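TetR family transcriptional regulator (Rhodococcus erythropolis, PDB 4ZA6) probably acts as a DNA-binding repressor of the TetR family, controlling expression of the quorum-sensing signal-degrading gene qsdA in response to an effector. Local coordinates at residues 168-171 against 172-176; 117-120 against 121-125; 33-36 against 37-41; 83-86 against 87-91; 93-96 against 97-100. All coordinates share one frame; numbering follows the deposited sequence.

Interaction 1: residues 168-171 against 172-176; sequences AEIE and TALDL
L174 sits one helical turn beyond I170 and E171, and its side chain leans back over both. Its CB lies 3.6 Å from E171 O. CG comes next, 3.5 Å from I170 O, the same oxygen that accepts the L174 N-H at 2.9 Å in the carbonyl plane. CG stands beside the backbone N (chi1 -73°), and from there the chi2 of 175° sets CD1 back over I170 and E171. There CD1 meets I170 CG2 at 4.2 Å on one hand and E171 OE2 at 4.0 Å on the other, while CD2 turns to M86 of helix 74-90. The branched leucine thus touches an apolar neighbour and a carboxylate at once.

The helix opens at E169, its N-cap residue, whose O receives A173 N at 3.1 Å. The E169 carboxylate does not close this turn; it bonds to H157 of helix 143-158. T172 packs its CB loosely against that of E169 and also touches H157, so that the start of the helix is held against its neighbour. On the outer surface D175 N bonds to E171 O at 3.0 Å, placing two acidic side chains one turn apart. E171 OE2 and D175 OD1 remain 5.3 Å from each other, and both form salt bridges to R185 NH1. The shared arginine probably offsets the repulsion between the carboxylates and ties the C-terminal tail to helix 170-181.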
loop_
_atom_site.group_PDB
_atom_site.type_symbol
_atom_site.label_atom_id
_atom_site.label_comp_id
_atom_site.label_asym_id
_atom_site.label_seq_id
_atom_site.Cartn_x
_atom_site.Cartn_y
_atom_site.Cartn_z
ATOM N N ALA A 168 3.601 1.156 -15.227
ATOM C CA ALA A 168 3.816 0.422 -13.984
ATOM C C ALA A 168 4.590 -0.818 -14.401
ATOM O O ALA A 168 4.162 -1.510 -15.329
ATOM C CB ALA A 168 2.481 0.020 -13.368
ATOM N N GLU A 169 5.756 -1.053 -13.787
ATOM C CA GLU A 169 6.610 -2.193 -14.142
ATOM C C GLU A 169 6.315 -3.416 -13.265
ATOM O O GLU A 169 7.156 -3.836 -12.464
ATOM C CB GLU A 169 8.084 -1.787 -14.095
ATOM C CG GLU A 169 8.392 -0.632 -15.033
ATOM C CD GLU A 169 9.720 0.060 -14.811
ATOM O OE1 GLU A 169 10.073 0.923 -15.642
ATOM O OE2 GLU A 169 10.353 -0.161 -13.754
ATOM N N ILE A 170 5.107 -3.977 -13.421
ATOM C CA ILE A 170 4.638 -5.114 -12.614
ATOM C C ILE A 170 5.471 -6.388 -12.769
ATOM O O ILE A 170 5.864 -6.973 -11.760
ATOM C CB ILE A 170 3.092 -5.310 -12.696
ATOM C CG1 ILE A 170 2.370 -4.011 -12.251
ATOM C CG2 ILE A 170 2.613 -6.537 -11.862
ATOM C CD1 ILE A 170 0.897 -3.928 -12.555
ATOM N N GLU A 171 5.777 -6.789 -14.022
ATOM C CA GLU A 171 6.578 -7.985 -14.288
ATOM C C GLU A 171 7.964 -7.909 -13.724
ATOM O O GLU A 171 8.459 -8.902 -13.210
ATOM C CB GLU A 171 6.601 -8.364 -15.782
ATOM C CG GLU A 171 5.260 -8.903 -16.263
ATOM C CD GLU A 171 4.679 -10.119 -15.553
ATOM O OE1 GLU A 171 3.435 -10.215 -15.502
ATOM O OE2 GLU A 171 5.445 -10.971 -15.049
ATOM N N THR A 172 8.597 -6.736 -13.808
ATOM C CA THR A 172 9.931 -6.525 -13.233
ATOM C C THR A 172 9.847 -6.619 -11.717
ATOM O O THR A 172 10.725 -7.212 -11.113
ATOM C CB THR A 172 10.540 -5.196 -13.721
ATOM O OG1 THR A 172 10.676 -5.247 -15.140
ATOM C CG2 THR A 172 11.893 -4.925 -13.121
ATOM N N ALA A 173 8.786 -6.093 -11.106
ATOM C CA ALA A 173 8.645 -6.173 -9.643
ATOM C C ALA A 173 8.474 -7.642 -9.225
ATOM O O ALA A 173 9.090 -8.067 -8.250
ATOM C CB ALA A 173 7.464 -5.334 -9.163
ATOM N N LEU A 174 7.710 -8.432 -10.011
ATOM C CA LEU A 174 7.522 -9.861 -9.739
ATOM C C LEU A 174 8.822 -10.651 -9.853
ATOM O O LEU A 174 9.044 -11.606 -9.089
ATOM C CB LEU A 174 6.451 -10.425 -10.677
ATOM C CG LEU A 174 5.011 -9.996 -10.331
ATOM C CD1 LEU A 174 4.023 -10.502 -11.379
ATOM C CD2 LEU A 174 4.608 -10.470 -8.954
ATOM N N ASP A 175 9.673 -10.274 -10.838
ATOM C CA ASP A 175 10.972 -10.914 -11.063
ATOM C C ASP A 175 11.854 -10.707 -9.835
ATOM O O ASP A 175 12.550 -11.636 -9.416
ATOM C CB ASP A 175 11.651 -10.329 -12.308
ATOM C CG ASP A 175 11.048 -10.723 -13.639
ATOM O OD1 ASP A 175 10.472 -11.819 -13.722
ATOM O OD2 ASP A 175 11.220 -9.957 -14.621
ATOM N N LEU A 176 11.790 -9.500 -9.240
ATOM C CA LEU A 176 12.536 -9.131 -8.020
ATOM C C LEU A 176 12.037 -9.900 -6.787
ATOM O O LEU A 176 12.855 -10.335 -5.975
ATOM C CB LEU A 176 12.480 -7.623 -7.784
ATOM C CG LEU A 176 13.382 -6.782 -8.703
ATOM C CD1 LEU A 176 12.966 -5.322 -8.668
ATOM C CD2 LEU A 176 14.873 -6.903 -8.307
#

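Interaction 2: residues 117-120 against 121-125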
loop_
_atom_site.group_PDB
_atom_site.type_symbol
_atom_site.label_atom_id
_atom_site.label_comp_id
_atom_site.label_asym_id
_atom_site.label_seq_id
_atom_site.Cartn_x
_atom_site.Cartn_y
_atom_site.Cartn_z
ATOM N N GLU A 117 4.355 2.091 3.327
ATOM C CA GLU A 117 5.400 1.063 3.383
ATOM C C GLU A 117 5.325 0.205 4.646
ATOM O O GLU A 117 5.584 -0.982 4.547
ATOM C CB GLU A 117 6.819 1.630 3.193
ATOM C CG GLU A 117 7.160 2.041 1.765
ATOM C CD GLU A 117 8.619 2.376 1.484
ATOM O OE1 GLU A 117 9.376 2.683 2.433
ATOM O OE2 GLU A 117 9.025 2.275 0.309
ATOM N N SER A 118 4.968 0.779 5.823
ATOM C CA SER A 118 4.885 0.005 7.083
ATOM C C SER A 118 3.801 -1.044 7.066
ATOM O O SER A 118 4.060 -2.164 7.479
ATOM C CB SER A 118 4.675 0.913 8.296
ATOM O OG SER A 118 5.778 1.791 8.441
ATOM N N ILE A 119 2.582 -0.692 6.625
ATOM C CA ILE A 119 1.496 -1.673 6.562
ATOM C C ILE A 119 1.780 -2.717 5.470
ATOM O O ILE A 119 1.572 -3.906 5.705
ATOM C CB ILE A 119 0.085 -1.015 6.465
ATOM C CG1 ILE A 119 -1.064 -2.043 6.727
ATOM C CG2 ILE A 119 -0.120 -0.282 5.126
ATOM C CD1 ILE A 119 -1.144 -2.632 8.121
ATOM N N SER A 120 2.316 -2.286 4.309
ATOM C CA SER A 120 2.667 -3.205 3.220
ATOM C C SER A 120 3.697 -4.233 3.749
ATOM O O SER A 120 3.469 -5.433 3.604
ATOM C CB SER A 120 3.227 -2.436 2.025
ATOM O OG SER A 120 2.271 -1.521 1.514
ATOM N N ALA A 121 4.764 -3.756 4.446
ATOM C CA ALA A 121 5.835 -4.598 5.035
ATOM C C ALA A 121 5.323 -5.547 6.154
ATOM O O ALA A 121 5.714 -6.712 6.185
ATOM C CB ALA A 121 6.957 -3.715 5.569
ATOM N N SER A 122 4.438 -5.068 7.038
ATOM C CA SER A 122 3.888 -5.904 8.122
ATOM C C SER A 122 2.895 -6.950 7.604
ATOM O O SER A 122 2.886 -8.067 8.112
ATOM C CB SER A 122 3.284 -5.043 9.233
ATOM O OG SER A 122 2.115 -4.396 8.770
ATOM N N ILE A 123 2.082 -6.619 6.587
ATOM C CA ILE A 123 1.185 -7.622 5.980
ATOM C C ILE A 123 2.033 -8.608 5.183
ATOM O O ILE A 123 1.790 -9.816 5.279
ATOM C CB ILE A 123 0.060 -6.999 5.111
ATOM C CG1 ILE A 123 -0.883 -6.109 5.973
ATOM C CG2 ILE A 123 -0.738 -8.114 4.390
ATOM C CD1 ILE A 123 -1.865 -5.259 5.175
ATOM N N THR A 124 3.075 -8.120 4.443
ATOM C CA THR A 124 3.966 -9.049 3.719
ATOM C C THR A 124 4.655 -10.033 4.699
ATOM O O THR A 124 4.686 -11.223 4.432
ATOM C CB THR A 124 4.973 -8.328 2.809
ATOM O OG1 THR A 124 4.262 -7.452 1.932
ATOM C CG2 THR A 124 5.829 -9.321 1.982
ATOM N N ALA A 125 5.167 -9.514 5.841
ATOM C CA ALA A 125 5.815 -10.284 6.908
ATOM C C ALA A 125 4.872 -11.405 7.422
ATOM O O ALA A 125 5.309 -12.524 7.651
ATOM C CB ALA A 125 6.195 -9.343 8.061
#
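I119 and I123, a turn apart, make the apolar part of this contact: I119 CG1 rests 3.7 Å from I123 CD1, the two chains crossing at a slant. I119 brings CG1 there by setting it anti to the backbone N (chi1 -167°). The tight part is the polar grip of T124 on S120 O. That oxygen accepts T124 N at 2.8 Å and T124 OG1 at 2.7 Å, the hydroxyl arriving above the carbonyl plane rather than on a lone pair. A buried threonine can in this way satisfy its own hydroxyl within the helix, while Y63 and L150 cover it from neighbouring helices. E117, buried against helix 143-158, pairs with R152 in a salt bridge.

The solvent side is looser. S122 OG stands 3.2 Å from both I119 O and S118 O, and its single proton may go to either. S118 turns its hydroxyl to G114 O. Small serines suit this exposed strip, whereas A121 presents just a methyl to E148. One face packs on helices 47-69 and 143-158 and the other, with S118 and S122, is open to solvent, as in a helix at the surface of the all-helical C-terminal domain of TetR regulators.

Interaction 3: residues 33-36 against 37-41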
loop_
_atom_site.group_PDB
_atom_site.type_symbol
_atom_site.label_atom_id
_atom_site.label_comp_id
_atom_site.label_asym_id
_atom_site.label_seq_id
_atom_site.Cartn_x
_atom_site.Cartn_y
_atom_site.Cartn_z
ATOM N N LEU A 33 -16.834 17.366 10.061
ATOM C CA LEU A 33 -16.759 16.760 11.390
ATOM C C LEU A 33 -17.404 17.593 12.492
ATOM O O LEU A 33 -17.686 17.075 13.579
ATOM C CB LEU A 33 -15.302 16.472 11.750
ATOM C CG LEU A 33 -14.646 15.289 11.042
ATOM C CD1 LEU A 33 -13.166 15.301 11.277
ATOM C CD2 LEU A 33 -15.219 13.958 11.526
ATOM N N GLY A 34 -17.613 18.873 12.213
ATOM C CA GLY A 34 -18.143 19.818 13.176
ATOM C C GLY A 34 -17.091 20.177 14.210
ATOM O O GLY A 34 -17.421 20.410 15.378
ATOM N N VAL A 35 -15.816 20.215 13.788
ATOM C CA VAL A 35 -14.705 20.564 14.688
ATOM C C VAL A 35 -13.874 21.739 14.149
ATOM O O VAL A 35 -13.882 22.004 12.957
ATOM C CB VAL A 35 -13.792 19.365 15.076
ATOM C CG1 VAL A 35 -14.580 18.273 15.783
ATOM C CG2 VAL A 35 -13.041 18.806 13.862
ATOM N N GLY A 36 -13.141 22.386 15.044
ATOM C CA GLY A 36 -12.228 23.461 14.695
ATOM C C GLY A 36 -10.970 22.868 14.103
ATOM O O GLY A 36 -10.644 21.705 14.365
ATOM N N ARG A 37 -10.252 23.670 13.305
ATOM C CA ARG A 37 -9.011 23.273 12.629
ATOM C C ARG A 37 -7.930 22.791 13.588
ATOM O O ARG A 37 -7.219 21.856 13.273
ATOM C CB ARG A 37 -8.491 24.420 11.746
ATOM C CG ARG A 37 -9.153 24.499 10.364
ATOM C CD ARG A 37 -8.809 23.316 9.459
ATOM N NE ARG A 37 -7.364 23.148 9.284
ATOM C CZ ARG A 37 -6.674 23.593 8.239
ATOM N NH1 ARG A 37 -7.291 24.221 7.246
ATOM N NH2 ARG A 37 -5.365 23.397 8.172
ATOM N N ALA A 38 -7.835 23.407 14.767
ATOM C CA ALA A 38 -6.873 23.042 15.804
ATOM C C ALA A 38 -7.193 21.656 16.386
ATOM O O ALA A 38 -6.275 20.875 16.579
ATOM C CB ALA A 38 -6.876 24.097 16.910
ATOM N N THR A 39 -8.489 21.367 16.676
ATOM C CA THR A 39 -8.964 20.074 17.192
ATOM C C THR A 39 -8.642 18.963 16.163
ATOM O O THR A 39 -8.105 17.903 16.531
ATOM C CB THR A 39 -10.471 20.181 17.507
ATOM O OG1 THR A 39 -10.645 21.082 18.596
ATOM C CG2 THR A 39 -11.119 18.826 17.844
ATOM N N LEU A 40 -8.952 19.222 14.872
ATOM C CA LEU A 40 -8.655 18.267 13.798
ATOM C C LEU A 40 -7.155 17.906 13.734
ATOM O O LEU A 40 -6.830 16.715 13.707
ATOM C CB LEU A 40 -9.180 18.752 12.430
ATOM C CG LEU A 40 -8.885 17.805 11.239
ATOM C CD1 LEU A 40 -9.590 16.455 11.416
ATOM C CD2 LEU A 40 -9.258 18.430 9.925
ATOM N N TYR A 41 -6.249 18.920 13.765
ATOM C CA TYR A 41 -4.788 18.702 13.740
ATOM C C TYR A 41 -4.348 17.821 14.913
ATOM O O TYR A 41 -3.559 16.893 14.722
ATOM C CB TYR A 41 -3.995 20.034 13.731
ATOM C CG TYR A 41 -2.500 19.817 13.884
ATOM C CD1 TYR A 41 -1.712 19.457 12.795
ATOM C CD2 TYR A 41 -1.885 19.909 15.130
ATOM C CE1 TYR A 41 -0.349 19.197 12.940
ATOM C CE2 TYR A 41 -0.524 19.645 15.290
ATOM C CZ TYR A 41 0.242 19.295 14.189
ATOM O OH TYR A 41 1.589 19.061 14.326
HETATM O O HOH W 1 -13.240 22.346 18.067
#
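The flat peptide carbonyl of G36 meets L40 end-on: the N-H of L40 comes nearly along the C=O axis, not onto a face of the group, and reaches G36 O at 3.0 Å (N-H...O 168°). Carbon crowds round the same oxygen, with T39 CB at 3.5 Å and L40 CB a little farther off. The guanidinium of R37 lies away from the loop: bends at chi2 and chi3 fold it toward helix 26-33, where NH1 bonds to S27 OG, and an acetate ion, probably from the crystallisation liquor, lies about 4 Å from the side chain.

Helix 26-33, the short loop and helix 37-44 form the helix-turn-helix of a TetR regulator, in which the second helix is, as in relatives, probably the DNA-reading one. G34 ends the first helix in a Schellman motif, its positive phi being easy for glycine; G36 is the N-cap of the second. A water joins G36 N, 3.0 Å away, to T39 OG1 at 2.9 Å. T39 can serve two partners because OG1 sits beside its backbone N (chi1 -67°) while CG2, anti to that N, meets V35 CB at 3.9 Å. V35 also sends CG2 to L40 CB at 4.1 Å. Nearer helix 4-19, L33 and L40 cross at about a right angle and touch through their CD1 atoms, 3.8 Å apart; L33 continues onto A10 and T13, and L40 onto L29.

Interaction 4: residues 83-86 against 87-91; sequences GRVM and RSVES
From G83 to E90 the backbone is regular alpha helix, with R87 N, S88 N, V89 N and E90 N bonding to G83 O, R84 O, V85 O and M86 O respectively, at 2.9 to 3.0 Å. R87 doubles back along this ladder. Its CG passes 3.4 Å from G83 O, and a bend at chi3 (-97°) then lays the guanidinium beside the glycine, with NH2 3.7 Å from G83 CA. R87 NE is also 3.4 Å from G83 O, but its N-H is badly aimed and the group merely rests there, oblique to the carbonyl. A residue without a side chain suits position 83, since R87 NH2 lies close to where a side chain would begin. The tip of R87 is directed across to E171 of helix 170-181, in a long, weak ion pair.

This is the last stretch of helix 74-90, part of the helical C-terminal domain that in TetR proteins usually holds the effector. M86 turns from the solvent to A173, L174 and L158, its flexible thioether fitting between helices. On the same inward side V85 CG1 and V89 CG2 come within 4.4 Å. Slim, branched valines keep this strip low against T62, A66 and L158. A methylpentanediol molecule, probably from the crystallisation liquor, lies close to the side chain of V89. S88 takes an exposed position, where a small polar residue fits well. S91, where the chain leaves helical geometry, still donates its N-H to R87 O at 3.1 Å.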
loop_
_atom_site.group_PDB
_atom_site.type_symbol
_atom_site.label_atom_id
_atom_site.label_comp_id
_atom_site.label_asym_id
_atom_site.label_seq_id
_atom_site.Cartn_x
_atom_site.Cartn_y
_atom_site.Cartn_z
ATOM N N GLY A 83 1.074 -9.834 -7.476
ATOM C CA GLY A 83 0.586 -9.530 -8.813
ATOM C C GLY A 83 -0.805 -8.924 -8.741
ATOM O O GLY A 83 -1.065 -7.891 -9.361
ATOM N N ARG A 84 -1.697 -9.544 -7.928
ATOM C CA ARG A 84 -3.074 -9.096 -7.696
ATOM C C ARG A 84 -3.115 -7.700 -7.085
ATOM O O ARG A 84 -3.873 -6.843 -7.574
ATOM C CB ARG A 84 -3.822 -10.078 -6.790
ATOM C CG ARG A 84 -4.319 -11.316 -7.510
ATOM C CD ARG A 84 -4.933 -12.311 -6.547
ATOM N NE ARG A 84 -5.308 -13.536 -7.249
ATOM C CZ ARG A 84 -6.485 -13.732 -7.824
ATOM N NH1 ARG A 84 -7.417 -12.786 -7.781
ATOM N NH2 ARG A 84 -6.741 -14.871 -8.450
ATOM N N VAL A 85 -2.334 -7.475 -5.998
ATOM C CA VAL A 85 -2.262 -6.188 -5.309
ATOM C C VAL A 85 -1.778 -5.110 -6.316
ATOM O O VAL A 85 -2.430 -4.087 -6.469
ATOM C CB VAL A 85 -1.355 -6.249 -4.041
ATOM C CG1 VAL A 85 -1.061 -4.845 -3.499
ATOM C CG2 VAL A 85 -1.988 -7.097 -2.952
ATOM N N MET A 86 -0.672 -5.365 -7.029
ATOM C CA MET A 86 -0.122 -4.382 -7.973
ATOM C C MET A 86 -1.062 -4.003 -9.112
ATOM O O MET A 86 -1.167 -2.822 -9.448
ATOM C CB MET A 86 1.245 -4.808 -8.489
ATOM C CG MET A 86 2.291 -4.766 -7.416
ATOM S SD MET A 86 3.947 -4.972 -8.084
ATOM C CE MET A 86 4.038 -6.775 -8.230
ATOM N N ARG A 87 -1.758 -4.991 -9.685
ATOM C CA ARG A 87 -2.709 -4.747 -10.761
ATOM C C ARG A 87 -3.953 -4.041 -10.261
ATOM O O ARG A 87 -4.511 -3.230 -10.993
ATOM C CB ARG A 87 -3.027 -6.039 -11.523
ATOM C CG ARG A 87 -1.842 -6.495 -12.350
ATOM C CD ARG A 87 -2.143 -7.690 -13.234
ATOM N NE ARG A 87 -1.718 -8.924 -12.581
ATOM C CZ ARG A 87 -0.607 -9.596 -12.874
ATOM N NH1 ARG A 87 0.178 -9.200 -13.864
ATOM N NH2 ARG A 87 -0.296 -10.691 -12.201
ATOM N N SER A 88 -4.350 -4.287 -8.982
ATOM C CA SER A 88 -5.504 -3.614 -8.374
ATOM C C SER A 88 -5.173 -2.132 -8.144
ATOM O O SER A 88 -5.985 -1.259 -8.430
ATOM C CB SER A 88 -5.897 -4.288 -7.063
ATOM O OG SER A 88 -6.993 -3.603 -6.483
ATOM N N VAL A 89 -3.968 -1.858 -7.681
ATOM C CA VAL A 89 -3.470 -0.496 -7.461
ATOM C C VAL A 89 -3.355 0.240 -8.817
ATOM O O VAL A 89 -3.812 1.373 -8.926
ATOM C CB VAL A 89 -2.144 -0.497 -6.687
ATOM C CG1 VAL A 89 -1.499 0.899 -6.672
ATOM C CG2 VAL A 89 -2.346 -1.011 -5.268
ATOM N N GLU A 90 -2.796 -0.421 -9.846
ATOM C CA GLU A 90 -2.662 0.146 -11.197
ATOM C C GLU A 90 -4.039 0.554 -11.807
ATOM O O GLU A 90 -4.127 1.589 -12.470
ATOM C CB GLU A 90 -1.904 -0.850 -12.106
ATOM C CG GLU A 90 -1.616 -0.360 -13.517
ATOM C CD GLU A 90 -1.169 -1.440 -14.489
ATOM O OE1 GLU A 90 -1.680 -2.581 -14.404
ATOM O OE2 GLU A 90 -0.316 -1.138 -15.354
ATOM N N SER A 91 -5.104 -0.237 -11.554
ATOM C CA SER A 91 -6.438 0.056 -12.095
ATOM C C SER A 91 -7.301 0.957 -11.194
ATOM O O SER A 91 -8.485 1.155 -11.484
ATOM C CB SER A 91 -7.165 -1.243 -12.447
ATOM O OG SER A 91 -7.557 -1.957 -11.283
#

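Interaction 5: residues 93-96 against 97-100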
loop_
_atom_site.group_PDB
_atom_site.type_symbol
_atom_site.label_atom_id
_atom_site.label_comp_id
_atom_site.label_asym_id
_atom_site.label_seq_id
_atom_site.Cartn_x
_atom_site.Cartn_y
_atom_site.Cartn_z
ATOM N N THR A 93 -9.033 4.103 -9.971
ATOM C CA THR A 93 -9.438 5.424 -10.486
ATOM C C THR A 93 -9.205 6.526 -9.429
ATOM O O THR A 93 -8.706 7.605 -9.770
ATOM C CB THR A 93 -10.868 5.383 -11.010
ATOM O OG1 THR A 93 -11.640 4.574 -10.130
ATOM C CG2 THR A 93 -10.940 4.829 -12.403
ATOM N N GLU A 94 -9.512 6.229 -8.143
ATOM C CA GLU A 94 -9.281 7.138 -7.013
ATOM C C GLU A 94 -7.790 7.474 -6.831
ATOM O O GLU A 94 -7.435 8.643 -6.653
ATOM C CB GLU A 94 -9.946 6.648 -5.709
ATOM C CG GLU A 94 -9.547 5.263 -5.221
ATOM C CD GLU A 94 -10.352 4.081 -5.742
ATOM O OE1 GLU A 94 -11.271 4.291 -6.569
ATOM O OE2 GLU A 94 -10.053 2.936 -5.324
ATOM N N LEU A 95 -6.910 6.459 -6.933
ATOM C CA LEU A 95 -5.468 6.707 -6.854
ATOM C C LEU A 95 -5.030 7.565 -8.033
ATOM O O LEU A 95 -4.334 8.558 -7.833
ATOM C CB LEU A 95 -4.641 5.410 -6.811
ATOM C CG LEU A 95 -3.128 5.651 -6.700
ATOM C CD1 LEU A 95 -2.781 6.369 -5.395
ATOM C CD2 LEU A 95 -2.357 4.376 -6.847
ATOM N N ARG A 96 -5.478 7.198 -9.246
ATOM C CA ARG A 96 -5.176 7.898 -10.498
ATOM C C ARG A 96 -5.483 9.391 -10.417
ATOM O O ARG A 96 -4.659 10.195 -10.844
ATOM C CB ARG A 96 -5.916 7.238 -11.682
ATOM C CG ARG A 96 -5.198 7.378 -13.020
ATOM C CD ARG A 96 -5.603 6.292 -13.998
ATOM N NE ARG A 96 -4.874 5.039 -13.776
ATOM C CZ ARG A 96 -3.724 4.715 -14.366
ATOM N NH1 ARG A 96 -3.151 5.553 -15.222
ATOM N NH2 ARG A 96 -3.139 3.552 -14.101
ATOM N N ALA A 97 -6.652 9.757 -9.848
ATOM C CA ALA A 97 -7.076 11.146 -9.661
ATOM C C ALA A 97 -6.149 11.856 -8.680
ATOM O O ALA A 97 -5.789 13.004 -8.911
ATOM C CB ALA A 97 -8.521 11.195 -9.149
ATOM N N LEU A 98 -5.756 11.159 -7.592
ATOM C CA LEU A 98 -4.868 11.682 -6.557
ATOM C C LEU A 98 -3.467 11.901 -7.112
ATOM O O LEU A 98 -2.931 12.989 -6.945
ATOM C CB LEU A 98 -4.844 10.735 -5.337
ATOM C CG LEU A 98 -3.952 11.159 -4.163
ATOM C CD1 LEU A 98 -4.683 12.120 -3.222
ATOM C CD2 LEU A 98 -3.426 9.947 -3.408
ATOM N N THR A 99 -2.910 10.903 -7.823
ATOM C CA THR A 99 -1.562 10.974 -8.405
ATOM C C THR A 99 -1.408 12.036 -9.470
ATOM O O THR A 99 -0.323 12.589 -9.619
ATOM C CB THR A 99 -1.001 9.599 -8.794
ATOM O OG1 THR A 99 -1.793 9.014 -9.833
ATOM C CG2 THR A 99 -0.897 8.661 -7.610
ATOM N N LYS A 100 -2.494 12.334 -10.200
ATOM C CA LYS A 100 -2.510 13.364 -11.245
ATOM C C LYS A 100 -2.449 14.747 -10.631
ATOM O O LYS A 100 -1.736 15.606 -11.135
ATOM C CB LYS A 100 -3.745 13.221 -12.143
ATOM C CG LYS A 100 -3.544 12.238 -13.280
ATOM C CD LYS A 100 -4.854 11.965 -14.022
ATOM C CE LYS A 100 -4.701 10.909 -15.096
ATOM N NZ LYS A 100 -5.967 10.691 -15.845
#
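L95 and T99, one turn apart, cross at a slant with their methyl ends together: T99 CG2 lies 3.7 Å from L95 CD1 and 3.9 Å from L95 CG. L95 holds CG anti to its backbone N (chi1 -179°), directing the branch forward along the helix, and the same CD1 reaches L98 CD2 at 4.1 Å. One leucine methyl therefore touches two residues of the next turn, and all three side chains go on to F106 of helix 103-111, with L98 also reaching L51 and L55. Leucines give the bulk for this inner face; threonine adds a methyl without losing a polar group.

That polar group turns the other way. With OG1 set between the backbone N and the carbonyl carbon (chi1 64°), T99 brings it 3.3 Å from both L95 O and R96 O. Both bonds are weak, and which oxygen takes the one proton, or whether it is shared, is not settled. The firm link is T99 N to L95 O, 2.7 Å and almost straight at 168°.

On the outer face R96 and K100 pass each other obliquely, R96 CG 4.1 Å from K100 CE. The lysine runs fully extended from CB, its first carbons lying against R96 O, while R96 bends at chi3 to give NH2 to E90 O. Their charged ends, R96 NH1 and K100 NZ, stay 5.9 Å apart. The aliphatic stems can thus pack while the like charges diverge, and the guanidinium, placed at the end of helix 74-90, would probably be favoured by the negative end of that helix dipole.

Overall arrangement
Interactions 1, 4 and 5 form a connected run in the C-terminal domain. Interactions 1 and 4, centres 11 Å apart, touch where I170 CD1 meets E90 OE1 at 3.4 Å and A173 CB meets M86 SD at 3.7 Å. Interactions 4 and 5, centres 14 Å apart, join successive helices through E90 O and R96 NH2 (2.7 Å) and through V89 CG1 and L95 CD2 (3.6 Å); bound methylpentanediol near V89 and near R96 may mark pockets here. Interaction 2 lies about 7 Å from interaction 4 between nearest atoms. Interaction 3, in the probable DNA-binding part, stands apart, its centre 42 Å from that of interaction 1 and 26 Å from that of interaction 5.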